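Local coordinates for protein regulator of nonsense transcripts 2 (Homo sapiens, PDB 4CEK) that takes part in nonsense-mediated mRNA decay, this fragment being the second of its three MIF4G domains, which probably serves as a helical scaffold, at residues L166-A177 with R218-M228; G7-R15 with G261-E269. One frame throughout, in Å; residues are numbered along the deposited sequence.

Interaction 1 of 2, residues L166-A177 with R218-M228; sequences LDLLPFYARLVA and RFIGELTKFKM
R218 meets L166 at the N-terminal end of the contact: the CD1 methyl of L166 lies over one face of the guanidinium group, against NE, which is buried without a polar partner, and the aliphatic part of the arginine continues the apolar surface, its CB 3.4 Å from L169 CD1. F219 follows with a flat ring over which the other branch of L169 closes, CD2 standing 3.9 Å from the ring centroid and 19° off its normal, a CH-pi contact; Y172 adds CB beside F219 CZ. E222 is a buried acid. Its CG sits beside the backbone N, opposite the carbonyl carbon (chi1 -76°), and a bend at chi2 brings the carboxylate slantwise across P170, OE1 near its CA and CB, while OE2 pairs with K225 NZ at 2.7 Å and OE1 is taken by Y18 OH. Helices 169-177 and 218-225 cross at -46° with axes 8.8 Å apart, running more nearly parallel than antiparallel, in the all-helical stack of a MIF4G domain. A173 suits the crossing because a methyl lets the backbones approach: its CB reaches L223 CD2 at 4.0 Å. Beyond the helix end F226 lays its ring against helix 169-177, with R174 CA 4.0 Å from the centroid over the face and A173 CB 3.5 Å from F226 CD2. An alanine at F226 is likely to open a gap above A173 and A177 and deprive the R174 backbone of its aromatic cover. K227, with positive phi, closes a Schellman motif, and M228 then turns back, SD 3.8 Å from A177 CA.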
loop_
_atom_site.group_PDB
_atom_site.type_symbol
_atom_site.label_atom_id
_atom_site.label_comp_id
_atom_site.label_asym_id
_atom_site.label_seq_id
_atom_site.Cartn_x
_atom_site.Cartn_y
_atom_site.Cartn_z
ATOM N N LEU A 166 3.048 -3.787 -10.132
ATOM C CA LEU A 166 3.647 -3.421 -8.859
ATOM C C LEU A 166 4.331 -2.075 -8.879
ATOM O O LEU A 166 4.485 -1.445 -7.817
ATOM C CB LEU A 166 4.700 -4.463 -8.443
ATOM C CG LEU A 166 4.208 -5.871 -8.052
ATOM C CD1 LEU A 166 5.327 -6.614 -7.301
ATOM C CD2 LEU A 166 2.889 -5.804 -7.263
ATOM N N ASP A 167 4.797 -1.663 -10.062
ATOM C CA ASP A 167 5.516 -0.377 -10.231
ATOM C C ASP A 167 4.654 0.859 -9.909
ATOM O O ASP A 167 5.179 1.920 -9.563
ATOM C CB ASP A 167 6.056 -0.253 -11.665
ATOM C CG ASP A 167 4.947 -0.331 -12.731
ATOM O OD1 ASP A 167 4.155 -1.311 -12.730
ATOM O OD2 ASP A 167 4.865 0.589 -13.581
ATOM N N LEU A 168 3.335 0.708 -10.032
ATOM C CA LEU A 168 2.374 1.780 -9.695
ATOM C C LEU A 168 2.220 2.058 -8.189
ATOM O O LEU A 168 2.004 3.194 -7.777
ATOM C CB LEU A 168 1.011 1.459 -10.286
ATOM C CG LEU A 168 0.945 1.433 -11.820
ATOM C CD1 LEU A 168 -0.461 1.029 -12.269
ATOM C CD2 LEU A 168 1.360 2.776 -12.384
ATOM N N LEU A 169 2.400 1.045 -7.359
ATOM C CA LEU A 169 2.111 1.211 -5.927
ATOM C C LEU A 169 2.724 2.430 -5.285
ATOM O O LEU A 169 2.082 3.062 -4.460
ATOM C CB LEU A 169 2.542 -0.034 -5.140
ATOM C CG LEU A 169 1.806 -1.307 -5.549
ATOM C CD1 LEU A 169 2.267 -2.513 -4.731
ATOM C CD2 LEU A 169 0.317 -1.088 -5.493
ATOM N N PRO A 170 3.999 2.741 -5.584
ATOM C CA PRO A 170 4.570 3.913 -4.890
ATOM C C PRO A 170 3.921 5.230 -5.338
ATOM O O PRO A 170 3.847 6.196 -4.557
ATOM C CB PRO A 170 6.051 3.917 -5.331
ATOM C CG PRO A 170 6.315 2.545 -5.833
ATOM C CD PRO A 170 5.021 1.969 -6.312
ATOM N N PHE A 171 3.509 5.275 -6.603
ATOM C CA PHE A 171 2.912 6.494 -7.160
ATOM C C PHE A 171 1.483 6.629 -6.595
ATOM O O PHE A 171 1.098 7.701 -6.050
ATOM C CB PHE A 171 3.012 6.463 -8.696
ATOM C CG PHE A 171 4.448 6.338 -9.185
ATOM C CD1 PHE A 171 5.370 7.356 -8.949
ATOM C CD2 PHE A 171 4.899 5.169 -9.815
ATOM C CE1 PHE A 171 6.715 7.216 -9.330
ATOM C CE2 PHE A 171 6.238 5.024 -10.205
ATOM C CZ PHE A 171 7.138 6.049 -9.970
ATOM N N TYR A 172 0.739 5.523 -6.654
ATOM C CA TYR A 172 -0.563 5.461 -6.040
ATOM C C TYR A 172 -0.554 5.853 -4.569
ATOM O O TYR A 172 -1.408 6.616 -4.132
ATOM C CB TYR A 172 -1.177 4.110 -6.259
ATOM C CG TYR A 172 -1.697 3.924 -7.662
ATOM C CD1 TYR A 172 -1.347 4.801 -8.710
ATOM C CD2 TYR A 172 -2.539 2.867 -7.956
ATOM C CE1 TYR A 172 -1.850 4.619 -9.997
ATOM C CE2 TYR A 172 -3.039 2.673 -9.227
ATOM C CZ TYR A 172 -2.707 3.543 -10.249
ATOM O OH TYR A 172 -3.241 3.302 -11.511
ATOM N N ALA A 173 0.440 5.421 -3.819
ATOM C CA ALA A 173 0.574 5.899 -2.452
ATOM C C ALA A 173 0.865 7.402 -2.381
ATOM O O ALA A 173 0.410 8.083 -1.457
ATOM C CB ALA A 173 1.645 5.115 -1.693
ATOM N N ARG A 174 1.690 7.915 -3.289
ATOM C CA ARG A 174 2.009 9.358 -3.290
ATOM C C ARG A 174 0.741 10.207 -3.530
ATOM O O ARG A 174 0.507 11.187 -2.833
ATOM C CB ARG A 174 3.071 9.716 -4.340
ATOM C CG ARG A 174 3.839 10.995 -3.988
ATOM C CD ARG A 174 4.914 11.311 -5.005
ATOM N NE ARG A 174 5.131 12.755 -5.184
ATOM C CZ ARG A 174 5.958 13.524 -4.477
ATOM N NH1 ARG A 174 6.702 13.022 -3.505
ATOM N NH2 ARG A 174 6.052 14.822 -4.749
ATOM N N LEU A 175 -0.055 9.806 -4.514
ATOM C CA LEU A 175 -1.350 10.425 -4.804
ATOM C C LEU A 175 -2.169 10.540 -3.522
ATOM O O LEU A 175 -2.525 11.641 -3.110
ATOM C CB LEU A 175 -2.130 9.588 -5.838
ATOM C CG LEU A 175 -3.402 10.219 -6.437
ATOM C CD1 LEU A 175 -3.107 11.596 -7.051
ATOM C CD2 LEU A 175 -3.960 9.278 -7.482
ATOM N N VAL A 176 -2.391 9.390 -2.861
ATOM C CA VAL A 176 -3.221 9.330 -1.677
ATOM C C VAL A 176 -2.691 10.271 -0.606
ATOM O O VAL A 176 -3.452 11.023 -0.020
ATOM C CB VAL A 176 -3.338 7.898 -1.141
ATOM C CG1 VAL A 176 -3.933 7.911 0.261
ATOM C CG2 VAL A 176 -4.167 7.038 -2.101
ATOM N N ALA A 177 -1.385 10.265 -0.376
ATOM C CA ALA A 177 -0.819 11.084 0.692
ATOM C C ALA A 177 -0.838 12.567 0.323
ATOM O O ALA A 177 -0.841 13.445 1.194
ATOM C CB ALA A 177 0.592 10.637 1.001
ATOM N N ARG A 218 2.489 -5.169 -0.240
ATOM C CA ARG A 218 3.327 -4.076 -0.788
ATOM C C ARG A 218 2.644 -2.700 -0.732
ATOM O O ARG A 218 3.292 -1.701 -0.398
ATOM C CB ARG A 218 3.754 -4.349 -2.237
ATOM C CG ARG A 218 4.797 -5.455 -2.379
ATOM C CD ARG A 218 5.346 -5.519 -3.790
ATOM N NE ARG A 218 5.601 -6.899 -4.206
ATOM C CZ ARG A 218 6.782 -7.522 -4.145
ATOM N NH1 ARG A 218 7.865 -6.897 -3.672
ATOM N NH2 ARG A 218 6.877 -8.788 -4.550
ATOM N N PHE A 219 1.344 -2.668 -1.031
ATOM C CA PHE A 219 0.560 -1.419 -1.004
ATOM C C PHE A 219 0.536 -0.878 0.416
ATOM O O PHE A 219 0.874 0.253 0.623
ATOM C CB PHE A 219 -0.866 -1.652 -1.545
ATOM C CG PHE A 219 -1.484 -0.457 -2.263
ATOM C CD1 PHE A 219 -0.987 0.856 -2.099
ATOM C CD2 PHE A 219 -2.577 -0.649 -3.135
ATOM C CE1 PHE A 219 -1.560 1.931 -2.761
ATOM C CE2 PHE A 219 -3.168 0.443 -3.783
ATOM C CZ PHE A 219 -2.655 1.732 -3.600
ATOM N N ILE A 220 0.301 -1.728 1.410
ATOM C CA ILE A 220 0.388 -1.293 2.801
ATOM C C ILE A 220 1.775 -0.738 3.147
ATOM O O ILE A 220 1.932 0.275 3.904
ATOM C CB ILE A 220 0.018 -2.439 3.772
ATOM C CG1 ILE A 220 -1.481 -2.754 3.615
ATOM C CG2 ILE A 220 0.369 -2.032 5.184
ATOM C CD1 ILE A 220 -2.038 -4.003 4.303
ATOM N N GLY A 221 2.805 -1.368 2.580
ATOM C CA GLY A 221 4.163 -0.893 2.821
ATOM C C GLY A 221 4.401 0.489 2.282
ATOM O O GLY A 221 5.039 1.316 2.921
ATOM N N GLU A 222 3.949 0.740 1.066
ATOM C CA GLU A 222 4.158 2.072 0.436
ATOM C C GLU A 222 3.412 3.178 1.216
ATOM O O GLU A 222 3.962 4.233 1.556
ATOM C CB GLU A 222 3.684 2.024 -1.016
ATOM C CG GLU A 222 4.652 1.302 -1.962
ATOM C CD GLU A 222 6.065 1.887 -1.863
ATOM O OE1 GLU A 222 6.204 3.118 -1.710
ATOM O OE2 GLU A 222 7.052 1.127 -1.873
ATOM N N LEU A 223 2.189 2.858 1.599
ATOM C CA LEU A 223 1.368 3.724 2.425
ATOM C C LEU A 223 1.976 3.972 3.786
ATOM O O LEU A 223 1.758 5.025 4.366
ATOM C CB LEU A 223 -0.056 3.136 2.533
ATOM C CG LEU A 223 -0.859 3.360 1.233
ATOM C CD1 LEU A 223 -2.079 2.492 1.163
ATOM C CD2 LEU A 223 -1.236 4.843 1.090
ATOM N N THR A 224 2.754 3.021 4.302
ATOM C CA THR A 224 3.367 3.177 5.617
ATOM C C THR A 224 4.482 4.194 5.498
ATOM O O THR A 224 4.659 5.074 6.391
ATOM C CB THR A 224 3.955 1.834 6.126
ATOM O OG1 THR A 224 2.898 0.866 6.228
ATOM C CG2 THR A 224 4.625 1.975 7.490
ATOM N N LYS A 225 5.260 4.073 4.412
ATOM C CA LYS A 225 6.367 5.018 4.174
ATOM C C LYS A 225 5.828 6.441 4.015
ATOM O O LYS A 225 6.516 7.373 4.335
ATOM C CB LYS A 225 7.266 4.597 2.970
ATOM C CG LYS A 225 8.232 3.434 3.298
ATOM C CD LYS A 225 9.075 2.917 2.106
ATOM C CE LYS A 225 8.235 2.394 0.953
ATOM N NZ LYS A 225 9.009 1.626 -0.092
ATOM N N PHE A 226 4.592 6.587 3.541
ATOM C CA PHE A 226 3.952 7.899 3.444
ATOM C C PHE A 226 3.178 8.335 4.722
ATOM O O PHE A 226 2.551 9.403 4.732
ATOM C CB PHE A 226 3.018 7.916 2.222
ATOM C CG PHE A 226 3.732 8.215 0.933
ATOM C CD1 PHE A 226 4.226 9.468 0.697
ATOM C CD2 PHE A 226 3.897 7.244 -0.018
ATOM C CE1 PHE A 226 4.890 9.755 -0.470
ATOM C CE2 PHE A 226 4.543 7.504 -1.183
ATOM C CZ PHE A 226 5.040 8.765 -1.419
ATOM N N LYS A 227 3.223 7.504 5.768
ATOM C CA LYS A 227 2.505 7.729 7.021
ATOM C C LYS A 227 0.990 7.745 6.841
ATOM O O LYS A 227 0.317 8.376 7.632
ATOM C CB LYS A 227 2.943 9.041 7.701
ATOM C CG LYS A 227 4.449 9.230 7.802
ATOM C CD LYS A 227 4.797 10.571 8.441
ATOM C CE LYS A 227 6.289 10.895 8.284
ATOM N NZ LYS A 227 6.608 12.355 8.382
ATOM N N MET A 228 0.460 7.095 5.799
ATOM C CA MET A 228 -0.985 6.878 5.697
ATOM C C MET A 228 -1.417 5.703 6.567
ATOM O O MET A 228 -2.495 5.717 7.087
ATOM C CB MET A 228 -1.413 6.670 4.265
ATOM C CG MET A 228 -1.186 7.899 3.383
ATOM S SD MET A 228 -2.098 9.417 3.881
ATOM C CE MET A 228 -0.910 10.321 4.877
#

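Interaction 2 of 2, residues G7-R15 with G261-E269; sequences GIWEDEDAR and GRFLFRSPE
W9 and F263 make the close-packed part of this contact, the indole corner CH2 lying 3.4 Å from F263 CD1. The two side chains run side by side in the same direction, their ring planes inclined at 40°. I8 fills in next to them: its CG2 branch, anti to the backbone N, lies over one face of the indole and also reaches F263 CD1 at 3.9 Å, while R15 CA lies over the opposite indole face. A branched aliphatic residue suits this position, since its other arm can extend CD1 toward S267. S267 OG is itself tied down by a 2.5 Å hydrogen bond to F263 O, and sits over the centre of the F263 ring. W9 NE1 is satisfied by E19, in the helix that follows.

The polar side is looser. E10, an exposed residue, offers OE2 to R262 NH1 at 3.1 Å, a salt bridge whose hydrogen bond is weak, with carboxylate and guanidinium planes almost perpendicular; OE1 makes a long salt bridge to R266 NH1. R266 reaches out with a straight chain, which brings NH1 near I8 O in a weak hydrogen bond, while R262 turns its NE to Y304 O. Apolar and aromatic packing thus probably fixes the N-terminal segment against the end of helix 247-266, whereas the charged network adds a more pliable attraction at the surface.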
loop_
_atom_site.group_PDB
_atom_site.type_symbol
_atom_site.label_atom_id
_atom_site.label_comp_id
_atom_site.label_asym_id
_atom_site.label_seq_id
_atom_site.Cartn_x
_atom_site.Cartn_y
_atom_site.Cartn_z
ATOM N N GLY A 7 19.734 8.776 9.425
ATOM C CA GLY A 7 19.373 8.668 7.985
ATOM C C GLY A 7 18.364 7.558 7.724
ATOM O O GLY A 7 18.739 6.384 7.612
ATOM N N ILE A 8 17.087 7.932 7.617
ATOM C CA ILE A 8 16.020 6.964 7.347
ATOM C C ILE A 8 16.024 6.471 5.903
ATOM O O ILE A 8 15.675 5.327 5.665
ATOM C CB ILE A 8 14.610 7.510 7.673
ATOM C CG1 ILE A 8 14.487 7.860 9.159
ATOM C CG2 ILE A 8 13.559 6.466 7.332
ATOM C CD1 ILE A 8 13.204 8.593 9.510
ATOM N N TRP A 9 16.411 7.320 4.950
ATOM C CA TRP A 9 16.324 6.971 3.511
ATOM C C TRP A 9 17.671 6.675 2.918
ATOM O O TRP A 9 18.684 7.161 3.416
ATOM C CB TRP A 9 15.634 8.105 2.737
ATOM C CG TRP A 9 14.380 8.568 3.425
ATOM C CD1 TRP A 9 14.230 9.662 4.271
ATOM C CD2 TRP A 9 13.063 7.911 3.402
ATOM N NE1 TRP A 9 12.945 9.741 4.745
ATOM C CE2 TRP A 9 12.193 8.714 4.262
ATOM C CE3 TRP A 9 12.548 6.781 2.779
ATOM C CZ2 TRP A 9 10.850 8.385 4.472
ATOM C CZ3 TRP A 9 11.197 6.459 2.983
ATOM C CH2 TRP A 9 10.372 7.244 3.813
ATOM N N GLU A 10 17.710 5.883 1.846
ATOM C CA GLU A 10 18.992 5.553 1.192
ATOM C C GLU A 10 19.530 6.740 0.401
ATOM O O GLU A 10 20.670 7.148 0.565
ATOM C CB GLU A 10 18.867 4.338 0.246
ATOM C CG GLU A 10 18.654 2.997 0.943
ATOM C CD GLU A 10 17.178 2.679 1.166
ATOM O OE1 GLU A 10 16.470 3.467 1.838
ATOM O OE2 GLU A 10 16.713 1.640 0.652
ATOM N N ASP A 11 18.670 7.288 -0.446
ATOM C CA ASP A 11 19.042 8.251 -1.463
ATOM C C ASP A 11 18.553 9.640 -1.026
ATOM O O ASP A 11 18.130 9.843 0.114
ATOM C CB ASP A 11 18.364 7.818 -2.775
ATOM C CG ASP A 11 19.242 7.993 -3.992
ATOM O OD1 ASP A 11 20.166 8.837 -3.962
ATOM O OD2 ASP A 11 18.984 7.295 -4.998
ATOM N N GLU A 12 18.644 10.603 -1.924
ATOM C CA GLU A 12 17.975 11.887 -1.741
ATOM C C GLU A 12 16.679 11.901 -2.537
ATOM O O GLU A 12 15.726 12.586 -2.159
ATOM C CB GLU A 12 18.888 13.046 -2.163
ATOM C CG GLU A 12 20.009 13.313 -1.171
ATOM C CD GLU A 12 19.474 13.740 0.185
ATOM O OE1 GLU A 12 19.054 14.912 0.308
ATOM O OE2 GLU A 12 19.443 12.898 1.116
ATOM N N ASP A 13 16.652 11.148 -3.639
ATOM C CA ASP A 13 15.429 10.927 -4.403
ATOM C C ASP A 13 14.322 10.333 -3.550
ATOM O O ASP A 13 13.171 10.704 -3.743
ATOM C CB ASP A 13 15.677 10.030 -5.620
ATOM C CG ASP A 13 16.211 10.813 -6.823
ATOM O OD1 ASP A 13 16.984 11.786 -6.616
ATOM O OD2 ASP A 13 15.842 10.460 -7.974
ATOM N N ALA A 14 14.691 9.445 -2.615
ATOM C CA ALA A 14 13.771 8.729 -1.733
ATOM C C ALA A 14 13.228 9.683 -0.700
ATOM O O ALA A 14 12.017 9.750 -0.481
ATOM C CB ALA A 14 14.471 7.561 -1.034
ATOM N N ARG A 15 14.130 10.418 -0.062
ATOM C CA ARG A 15 13.730 11.450 0.879
ATOM C C ARG A 15 12.697 12.384 0.231
ATOM O O ARG A 15 11.738 12.760 0.870
ATOM C CB ARG A 15 14.940 12.238 1.389
ATOM C CG ARG A 15 14.844 12.645 2.848
ATOM C CD ARG A 15 14.770 14.139 3.060
ATOM N NE ARG A 15 16.084 14.783 2.936
ATOM C CZ ARG A 15 16.481 15.577 1.930
ATOM N NH1 ARG A 15 15.681 15.864 0.895
ATOM N NH2 ARG A 15 17.710 16.098 1.958
ATOM N N GLY A 261 10.415 -2.201 5.972
ATOM C CA GLY A 261 11.178 -2.586 7.168
ATOM C C GLY A 261 12.267 -1.591 7.548
ATOM O O GLY A 261 12.491 -1.338 8.731
ATOM N N ARG A 262 12.964 -1.012 6.576
ATOM C CA ARG A 262 14.016 -0.069 6.940
ATOM C C ARG A 262 13.435 1.197 7.497
ATOM O O ARG A 262 13.978 1.739 8.453
ATOM C CB ARG A 262 14.941 0.252 5.771
ATOM C CG ARG A 262 15.986 -0.820 5.535
ATOM C CD ARG A 262 16.484 -0.763 4.104
ATOM N NE ARG A 262 17.609 -1.655 3.881
ATOM C CZ ARG A 262 18.282 -1.752 2.738
ATOM N NH1 ARG A 262 17.951 -1.001 1.682
ATOM N NH2 ARG A 262 19.299 -2.607 2.652
ATOM N N PHE A 263 12.344 1.669 6.901
ATOM C CA PHE A 263 11.619 2.827 7.431
ATOM C C PHE A 263 11.252 2.591 8.884
ATOM O O PHE A 263 11.499 3.440 9.751
ATOM C CB PHE A 263 10.379 3.122 6.569
ATOM C CG PHE A 263 9.520 4.262 7.082
ATOM C CD1 PHE A 263 9.822 5.568 6.772
ATOM C CD2 PHE A 263 8.372 4.004 7.838
ATOM C CE1 PHE A 263 9.012 6.619 7.236
ATOM C CE2 PHE A 263 7.565 5.044 8.320
ATOM C CZ PHE A 263 7.880 6.352 8.017
ATOM N N LEU A 264 10.729 1.407 9.172
ATOM C CA LEU A 264 10.345 1.083 10.539
ATOM C C LEU A 264 11.525 0.930 11.465
ATOM O O LEU A 264 11.483 1.374 12.637
ATOM C CB LEU A 264 9.527 -0.181 10.579
ATOM C CG LEU A 264 8.126 -0.183 9.934
ATOM C CD1 LEU A 264 7.622 -1.621 9.901
ATOM C CD2 LEU A 264 7.109 0.728 10.644
ATOM N N PHE A 265 12.573 0.265 10.972
ATOM C CA PHE A 265 13.750 -0.024 11.810
ATOM C C PHE A 265 14.512 1.280 12.079
ATOM O O PHE A 265 14.926 1.533 13.174
ATOM C CB PHE A 265 14.647 -1.099 11.155
ATOM C CG PHE A 265 15.805 -1.528 12.003
ATOM C CD1 PHE A 265 15.653 -2.512 12.945
ATOM C CD2 PHE A 265 17.043 -0.943 11.854
ATOM C CE1 PHE A 265 16.722 -2.915 13.749
ATOM C CE2 PHE A 265 18.129 -1.345 12.648
ATOM C CZ PHE A 265 17.959 -2.329 13.604
ATOM N N ARG A 266 14.641 2.130 11.082
ATOM C CA ARG A 266 15.408 3.359 11.241
ATOM C C ARG A 266 14.688 4.478 12.027
ATOM O O ARG A 266 15.324 5.277 12.709
ATOM C CB ARG A 266 15.872 3.840 9.866
ATOM C CG ARG A 266 16.889 2.884 9.276
ATOM C CD ARG A 266 17.233 3.203 7.845
ATOM N NE ARG A 266 18.150 2.192 7.318
ATOM C CZ ARG A 266 18.584 2.119 6.054
ATOM N NH1 ARG A 266 18.182 2.998 5.135
ATOM N NH2 ARG A 266 19.411 1.139 5.710
ATOM N N SER A 267 13.367 4.517 11.945
ATOM C CA SER A 267 12.580 5.517 12.650
ATOM C C SER A 267 12.665 5.293 14.160
ATOM O O SER A 267 12.449 4.181 14.640
ATOM C CB SER A 267 11.125 5.454 12.158
ATOM O OG SER A 267 11.066 5.706 10.758
ATOM N N PRO A 268 12.995 6.340 14.925
ATOM C CA PRO A 268 13.202 6.152 16.373
ATOM C C PRO A 268 11.972 5.648 17.131
ATOM O O PRO A 268 12.094 4.868 18.070
ATOM C CB PRO A 268 13.581 7.549 16.867
ATOM C CG PRO A 268 13.355 8.483 15.733
ATOM C CD PRO A 268 13.370 7.685 14.477
ATOM N N GLU A 269 10.796 6.086 16.693
ATOM C CA GLU A 269 9.534 5.711 17.319
ATOM C C GLU A 269 9.308 4.216 17.269
ATOM O O GLU A 269 8.777 3.625 18.224
ATOM C CB GLU A 269 8.373 6.405 16.606
ATOM C CG GLU A 269 8.440 7.929 16.639
ATOM C CD GLU A 269 9.112 8.552 15.418
ATOM O OE1 GLU A 269 10.181 8.066 14.964
ATOM O OE2 GLU A 269 8.573 9.562 14.924
#

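From the N terminus, residues 7-15 are met by 261-269 with 245 residues in between, so interaction 2 closes the longer loop. Interaction 1 is nested inside it, joining helix 169-179 to helix 210-225 across a loop of 40 residues, near the centre of the chain. The centres of the two contacts are 15 Å apart and the contacts touch: T224 O and K225 O, at the end of helix 210-225, pack against the F263 ring, and K225 O also meets the W9 ring. Interaction 1 therefore joins helices within the MIF4G stack, while interaction 2 straps the N-terminal segment onto helix 247-266 further along it.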